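Local atomic coordinates of accelerated cell death 11 (PDB entry 4NT2), a protein that transfers ceramide-1-phosphate and phytoceramide-1-phosphate selectively between membranes, apparently requiring a phosphate in the lipid headgroup. Residues L43-F48 with M60-K65; G52-F57 with K150-G155. All blocks are in the same frame, centred on the assembly; numbering follows the deposited sequence. Where two conformers were deposited one is given.

Contact 1. Residues L43-F48 with M60-K65; sequences LVSPLF and MDYVAK. With SPU (2-{[(R)-{[(2S,3R,4E)-2-amino-3-hydroxyoctadec-4-en-1-yl]oxy}(hydroxy)phosphoryl]oxy}-N,N,N-trimethylethanaminium), chain B; SO4 (sulfate ion), chain D.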
loop_
_atom_site.group_PDB
_atom_site.type_symbol
_atom_site.label_atom_id
_atom_site.label_comp_id
_atom_site.label_asym_id
_atom_site.label_seq_id
_atom_site.Cartn_x
_atom_site.Cartn_y
_atom_site.Cartn_z
ATOM N N LEU A 43 -7.864 0.445 4.662
ATOM C CA LEU A 43 -8.018 1.860 4.958
ATOM C C LEU A 43 -7.292 2.700 3.919
ATOM O O LEU A 43 -7.555 3.893 3.782
ATOM C CB LEU A 43 -7.470 2.175 6.350
ATOM C CG LEU A 43 -8.170 1.469 7.510
ATOM C CD1 LEU A 43 -7.601 1.939 8.835
ATOM C CD2 LEU A 43 -9.674 1.706 7.448
ATOM N N VAL A 44 -6.375 2.068 3.192
ATOM C CA VAL A 44 -5.579 2.761 2.183
ATOM C C VAL A 44 -6.301 2.803 0.833
ATOM O O VAL A 44 -6.121 3.737 0.048
ATOM C CB VAL A 44 -4.198 2.095 2.022
ATOM C CG1 VAL A 44 -3.361 2.834 0.999
ATOM C CG2 VAL A 44 -3.477 2.057 3.358
ATOM N N SER A 45 -7.131 1.795 0.586
ATOM C CA SER A 45 -7.872 1.664 -0.672
ATOM C C SER A 45 -8.577 2.927 -1.204
ATOM O O SER A 45 -8.462 3.230 -2.391
ATOM C CB SER A 45 -8.846 0.483 -0.601
ATOM O OG SER A 45 -8.149 -0.724 -0.343
ATOM N N PRO A 46 -9.304 3.668 -0.341
ATOM C CA PRO A 46 -9.942 4.902 -0.827
ATOM C C PRO A 46 -8.977 5.905 -1.468
ATOM O O PRO A 46 -9.410 6.694 -2.310
ATOM C CB PRO A 46 -10.534 5.509 0.446
ATOM C CG PRO A 46 -10.799 4.340 1.318
ATOM C CD PRO A 46 -9.682 3.378 1.056
ATOM N N LEU A 47 -7.704 5.872 -1.082
ATOM C CA LEU A 47 -6.713 6.803 -1.624
ATOM C C LEU A 47 -6.581 6.718 -3.141
ATOM O O LEU A 47 -6.459 7.741 -3.813
ATOM C CB LEU A 47 -5.348 6.582 -0.980
ATOM C CG LEU A 47 -5.147 7.165 0.415
ATOM C CD1 LEU A 47 -3.828 6.681 0.997
ATOM C CD2 LEU A 47 -5.186 8.683 0.355
ATOM N N PHE A 48 -6.602 5.501 -3.679
ATOM C CA PHE A 48 -6.465 5.317 -5.120
ATOM C C PHE A 48 -7.660 5.873 -5.885
ATOM O O PHE A 48 -7.505 6.393 -6.987
ATOM C CB PHE A 48 -6.255 3.845 -5.464
ATOM C CG PHE A 48 -5.005 3.265 -4.882
ATOM C CD1 PHE A 48 -3.772 3.541 -5.452
ATOM C CD2 PHE A 48 -5.058 2.445 -3.767
ATOM C CE1 PHE A 48 -2.611 3.012 -4.920
ATOM C CE2 PHE A 48 -3.901 1.912 -3.227
ATOM C CZ PHE A 48 -2.676 2.195 -3.807
ATOM N N MET A 60 -7.801 -4.048 -9.185
ATOM C CA MET A 60 -7.341 -5.413 -9.394
ATOM C C MET A 60 -5.975 -5.677 -8.747
ATOM O O MET A 60 -5.743 -6.756 -8.194
ATOM C CB MET A 60 -7.323 -5.746 -10.893
ATOM C CG MET A 60 -8.721 -5.791 -11.528
ATOM S SD MET A 60 -8.770 -6.148 -13.304
ATOM C CE MET A 60 -8.025 -7.780 -13.356
ATOM N N ASP A 61 -5.075 -4.696 -8.805
ATOM C CA ASP A 61 -3.725 -4.880 -8.258
ATOM C C ASP A 61 -3.610 -4.705 -6.742
ATOM O O ASP A 61 -2.621 -5.133 -6.150
ATOM C CB ASP A 61 -2.703 -3.977 -8.960
ATOM C CG ASP A 61 -2.415 -4.414 -10.382
ATOM O OD1 ASP A 61 -2.663 -5.594 -10.712
ATOM O OD2 ASP A 61 -1.936 -3.576 -11.173
ATOM N N TYR A 62 -4.605 -4.080 -6.115
ATOM C CA TYR A 62 -4.534 -3.844 -4.672
ATOM C C TYR A 62 -5.796 -4.250 -3.906
ATOM O O TYR A 62 -5.731 -5.057 -2.978
ATOM C CB TYR A 62 -4.179 -2.383 -4.364
ATOM C CG TYR A 62 -3.962 -2.126 -2.889
ATOM C CD1 TYR A 62 -2.763 -2.472 -2.273
ATOM C CD2 TYR A 62 -4.957 -1.546 -2.110
ATOM C CE1 TYR A 62 -2.557 -2.248 -0.921
ATOM C CE2 TYR A 62 -4.761 -1.317 -0.754
ATOM C CZ TYR A 62 -3.560 -1.672 -0.166
ATOM O OH TYR A 62 -3.357 -1.446 1.180
ATOM N N VAL A 63 -6.935 -3.686 -4.291
ATOM C CA VAL A 63 -8.190 -3.923 -3.576
ATOM C C VAL A 63 -8.585 -5.402 -3.538
ATOM O O VAL A 63 -8.953 -5.920 -2.483
ATOM C CB VAL A 63 -9.336 -3.071 -4.153
ATOM C CG1 VAL A 63 -10.671 -3.452 -3.518
ATOM C CG2 VAL A 63 -9.036 -1.592 -3.945
ATOM N N ALA A 64 -8.490 -6.081 -4.679
ATOM C CA ALA A 64 -8.792 -7.512 -4.744
ATOM C C ALA A 64 -7.782 -8.311 -3.928
ATOM O O ALA A 64 -8.099 -9.365 -3.372
ATOM C CB ALA A 64 -8.806 -8.001 -6.195
ATOM N N LYS A 65 -6.560 -7.803 -3.860
ATOM C CA LYS A 65 -5.514 -8.468 -3.102
ATOM C C LYS A 65 -5.774 -8.340 -1.602
ATOM O O LYS A 65 -5.565 -9.286 -0.846
ATOM C CB LYS A 65 -4.138 -7.920 -3.482
ATOM C CG LYS A 65 -3.474 -8.676 -4.631
ATOM C CD LYS A 65 -4.310 -8.649 -5.903
ATOM C CE LYS A 65 -3.765 -9.614 -6.944
ATOM N NZ LYS A 65 -4.655 -9.717 -8.139
HETATM C C11 SPU B . -12.329 2.248 -20.688
HETATM C C14 SPU B . -12.106 1.994 -19.203
HETATM C C17 SPU B . -10.787 1.241 -19.005
HETATM C C20 SPU B . -9.960 1.942 -17.924
HETATM C C23 SPU B . -9.785 1.003 -16.714
HETATM C C26 SPU B . -8.697 -0.074 -17.043
HETATM C C29 SPU B . -8.198 -0.739 -15.709
HETATM C C32 SPU B . -6.693 -1.099 -15.841
HETATM C C35 SPU B . -6.531 -2.652 -15.910
HETATM C C38 SPU B . -6.470 -3.227 -14.483
HETATM C C41 SPU B . -5.626 -4.510 -14.482
HETATM C C43 SPU B . -4.726 -4.736 -13.477
HETATM C C45 SPU B . -3.872 -6.010 -13.437
HETATM O O47 SPU B . -4.496 -7.009 -14.178
HETATM C C49 SPU B . -2.501 -5.721 -14.029
HETATM N N51 SPU B . -1.610 -6.750 -13.678
HETATM C C54 SPU B . -2.610 -5.637 -15.556
HETATM O O57 SPU B . -1.315 -5.224 -16.122
HETATM P P58 SPU B . -0.465 -6.250 -17.021
HETATM O O59 SPU B . 0.759 -5.515 -17.433
HETATM O O60 SPU B . -1.230 -6.774 -18.167
HETATM O O61 SPU B . 0.019 -7.387 -16.039
HETATM C C62 SPU B . 1.140 -8.242 -16.404
HETATM C C65 SPU B . 0.609 -9.612 -16.908
HETATM N N68 SPU B . 1.415 -10.098 -18.041
HETATM C C70 SPU B . 0.898 -11.370 -18.495
HETATM C C74 SPU B . 2.769 -10.253 -17.632
HETATM C C78 SPU B . 1.346 -9.158 -19.102
HETATM C C21 SPU B . -13.527 3.252 -20.873
HETATM C C22 SPU B . -14.009 3.217 -22.343
HETATM C C231 SPU B . -15.193 4.174 -22.520
HETATM S S SO4 D . -1.962 -11.109 -10.187
HETATM O O1 SO4 D . -1.773 -11.965 -9.015
HETATM O O2 SO4 D . -3.384 -11.034 -10.511
HETATM O O3 SO4 D . -1.455 -9.768 -9.906
HETATM O O4 SO4 D . -1.234 -11.668 -11.321
#
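Tyr62 reaches Val44, Ser45 and Phe48 because its CG stands anti to the backbone N (chi1 -174°), which carries the ring off helix 58-72 toward the start of helix 45-51. Phe48 is turned differently, with CG anti to its carbonyl carbon (chi1 -62°), and brings CE2 over one face of the tyrosine ring, 3.8 Å from Tyr62 CD2. The two rings meet obliquely, with planes at 50° and centroids 5.4 Å apart. Ser45 comes in at the edge of the same ring, near its plane, its OG 3.5 Å from Tyr62 CE2; a small residue suits this place, where the backbones approach most closely. The same hydroxyl oxygen also meets a methyl of Val63, Ser45 OG lying 3.8 Å from Val63 CG2. At the far end of the ring Val44 CB packs 3.7 Å from Tyr62 OH, while that hydroxyl is hydrogen-bonded to the carbonyl oxygen of Cys41, so a tyrosine can bury its polar end here.

The neighbouring residues of helix 58-72 serve the lipid headgroup site. Asp61 accepts a weak hydrogen bond at OD1 from the amine N51 of the bound lysosphingolipid, and its OD2 is bonded to His144 NE2. Lys65 NZ donates to Met60 O at 3.2 Å and to O2 of a sulfate ion, probably from the crystallisation liquor, which Arg100 and Arg104 also bind. No hydrogen bond joins the two segments: they meet by van der Waals packing round the Tyr62 ring, with the lipid-binding Asp61 and Lys65 on the same turns of helix 58-72.

Contact 2. Residues G52-F57 with K150-G155; sequences GIAFKF and KAVSLG. With EDO (1,2-ethanediol), chain I; SO4 (sulfate ion), chain E.
Ala54 directs its methyl toward Gly155 of helix 146-155, and Ala54 CB lies 3.4 Å from Gly155 C. The CA atoms of these two residues are only 4.0 Å apart, an approach that the lack of a side chain on Gly155 permits, since a CB there would run into Ala54 CA. Ile53 lays its CG2 branch against Gly155 CA, and a water accepts from Ala54 N and donates to Gly155 O, bridging the backbones. Branched Val152 can set one methyl on two partners: its CG2 sits 3.4 Å from Ala54 O and 3.9 Å from Phe57 CD2, the valine approaching the ring obliquely. Phe57 CG lies between its backbone N and carbonyl carbon (chi1 70°), which turns the ring toward Val152 and leaves Ala54 O in the plane at its edge. An ethanediol, probably from the crystallisation liquor, is held by the turn: its O1 accepts from Phe57 N at 2.8 Å and donates to Ala54 O. The flat Phe57 ring suits several partners, also meeting Phe140 and His144 edge-to-face, close to the bound lipid. The contact thus fastens the link between helices 45-51 and 58-72 to helix 146-155, with helix 129-139 adjoining through Tyr136 on Val152 and Ala132 on Phe55.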
loop_
_atom_site.group_PDB
_atom_site.type_symbol
_atom_site.label_atom_id
_atom_site.label_comp_id
_atom_site.label_asym_id
_atom_site.label_seq_id
_atom_site.Cartn_x
_atom_site.Cartn_y
_atom_site.Cartn_z
ATOM N N GLY A 52 -8.074 9.183 -8.849
ATOM C CA GLY A 52 -8.865 9.148 -10.069
ATOM C C GLY A 52 -8.562 8.010 -11.025
ATOM O O GLY A 52 -7.957 7.005 -10.644
ATOM N N ILE A 53 -8.975 8.189 -12.280
ATOM C CA ILE A 53 -8.941 7.136 -13.296
ATOM C C ILE A 53 -7.547 6.535 -13.557
ATOM O O ILE A 53 -7.435 5.361 -13.915
ATOM C CB ILE A 53 -9.609 7.607 -14.624
ATOM C CG1 ILE A 53 -9.825 6.433 -15.586
ATOM C CG2 ILE A 53 -8.800 8.704 -15.286
ATOM C CD1 ILE A 53 -10.789 5.374 -15.076
ATOM N N ALA A 54 -6.495 7.328 -13.358
ATOM C CA ALA A 54 -5.122 6.848 -13.544
ATOM C C ALA A 54 -4.795 5.650 -12.653
ATOM O O ALA A 54 -4.004 4.786 -13.034
ATOM C CB ALA A 54 -4.114 7.974 -13.297
ATOM N N PHE A 55 -5.403 5.600 -11.472
ATOM C CA PHE A 55 -5.096 4.545 -10.507
ATOM C C PHE A 55 -6.184 3.477 -10.394
ATOM O O PHE A 55 -6.270 2.764 -9.392
ATOM C CB PHE A 55 -4.754 5.161 -9.146
ATOM C CG PHE A 55 -3.469 5.930 -9.155
ATOM C CD1 PHE A 55 -3.447 7.258 -9.553
ATOM C CD2 PHE A 55 -2.276 5.314 -8.807
ATOM C CE1 PHE A 55 -2.259 7.967 -9.581
ATOM C CE2 PHE A 55 -1.085 6.019 -8.835
ATOM C CZ PHE A 55 -1.078 7.347 -9.222
ATOM N N LYS A 56 -6.987 3.350 -11.446
ATOM C CA LYS A 56 -8.035 2.339 -11.489
ATOM C C LYS A 56 -7.436 0.935 -11.441
ATOM O O LYS A 56 -8.087 -0.002 -10.971
ATOM C CB LYS A 56 -8.900 2.499 -12.739
ATOM C CG LYS A 56 -10.249 1.787 -12.641
ATOM C CD LYS A 56 -11.299 2.683 -11.991
ATOM C CE LYS A 56 -12.101 1.932 -10.947
ATOM N NZ LYS A 56 -13.101 2.822 -10.292
ATOM N N PHE A 57 -6.192 0.796 -11.898
ATOM C CA PHE A 57 -5.499 -0.490 -11.852
ATOM C C PHE A 57 -5.416 -1.039 -10.430
ATOM O O PHE A 57 -5.226 -2.241 -10.233
ATOM C CB PHE A 57 -4.087 -0.368 -12.432
ATOM C CG PHE A 57 -3.140 0.432 -11.571
ATOM C CD1 PHE A 57 -2.412 -0.180 -10.555
ATOM C CD2 PHE A 57 -2.968 1.790 -11.782
ATOM C CE1 PHE A 57 -1.552 0.555 -9.755
ATOM C CE2 PHE A 57 -2.101 2.530 -10.986
ATOM C CZ PHE A 57 -1.394 1.913 -9.973
ATOM N N LYS A 150 0.391 3.361 -20.589
ATOM C CA LYS A 150 -0.161 4.442 -21.404
ATOM C C LYS A 150 -1.486 4.957 -20.847
ATOM O O LYS A 150 -1.711 6.163 -20.795
ATOM C CB LYS A 150 -0.331 4.009 -22.860
ATOM C CG LYS A 150 0.981 3.714 -23.554
ATOM C CD LYS A 150 1.986 4.812 -23.269
ATOM C CE LYS A 150 3.360 4.244 -22.984
ATOM N NZ LYS A 150 4.214 5.237 -22.272
ATOM N N ALA A 151 -2.358 4.042 -20.429
ATOM C CA ALA A 151 -3.627 4.429 -19.822
ATOM C C ALA A 151 -3.405 5.235 -18.542
ATOM O O ALA A 151 -4.074 6.247 -18.320
ATOM C CB ALA A 151 -4.479 3.202 -19.541
ATOM N N VAL A 152 -2.466 4.784 -17.709
ATOM C CA VAL A 152 -2.135 5.491 -16.473
ATOM C C VAL A 152 -1.609 6.897 -16.768
ATOM O O VAL A 152 -2.002 7.864 -16.122
ATOM C CB VAL A 152 -1.090 4.723 -15.630
ATOM C CG1 VAL A 152 -0.575 5.591 -14.479
ATOM C CG2 VAL A 152 -1.682 3.436 -15.097
ATOM N N SER A 153 -0.723 6.999 -17.755
ATOM C CA SER A 153 -0.146 8.280 -18.146
ATOM C C SER A 153 -1.231 9.261 -18.595
ATOM O O SER A 153 -1.222 10.429 -18.209
ATOM C CB SER A 153 0.892 8.081 -19.256
ATOM O OG SER A 153 1.548 9.293 -19.577
ATOM N N LEU A 154 -2.168 8.774 -19.404
ATOM C CA LEU A 154 -3.303 9.581 -19.841
ATOM C C LEU A 154 -4.161 10.033 -18.662
ATOM O O LEU A 154 -4.610 11.177 -18.610
ATOM C CB LEU A 154 -4.165 8.799 -20.831
ATOM C CG LEU A 154 -3.719 8.785 -22.291
ATOM C CD1 LEU A 154 -4.588 7.831 -23.094
ATOM C CD2 LEU A 154 -3.781 10.186 -22.875
ATOM N N GLY A 155 -4.382 9.125 -17.716
ATOM C CA GLY A 155 -5.185 9.420 -16.544
ATOM C C GLY A 155 -4.564 10.442 -15.608
ATOM O O GLY A 155 -5.255 11.002 -14.757
HETATM C C1 EDO I . -5.085 2.325 -15.155
HETATM O O1 EDO I . -5.469 2.713 -13.831
HETATM C C2 EDO I . -6.229 2.576 -16.130
HETATM O O2 EDO I . -6.550 3.970 -16.163
HETATM S S SO4 E . 7.056 4.115 -20.878
HETATM O O1 SO4 E . 5.743 3.480 -20.813
HETATM O O2 SO4 E . 7.635 4.157 -19.539
HETATM O O3 SO4 E . 7.929 3.352 -21.765
HETATM O O4 SO4 E . 6.909 5.475 -21.395
HETATM O O HOH W 1 -6.499 10.241 -12.442
#

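Overall arrangement
Both contacts are largely buried, but the centre of contact 1 lies about 8 Å from the centre of the chain and that of contact 2 about 17 Å, their own centres being 14 Å apart. Contact 2 is thus the more peripheral, with exposed Ile53 at its margin. Contact 1 joins helices 45-51 and 58-72, and contact 2 takes the loop that connects them and ties it to helix 146-155, much later in the sequence. They touch where Phe48 O packs on Phe55 CB. Contact 1 relies on a tyrosine and a phenylalanine between helices; contact 2 on small residues, close backbones and a bridging water. Both border the lipid site, through Asp61 and Lys65 in contact 1 and Phe57 in contact 2.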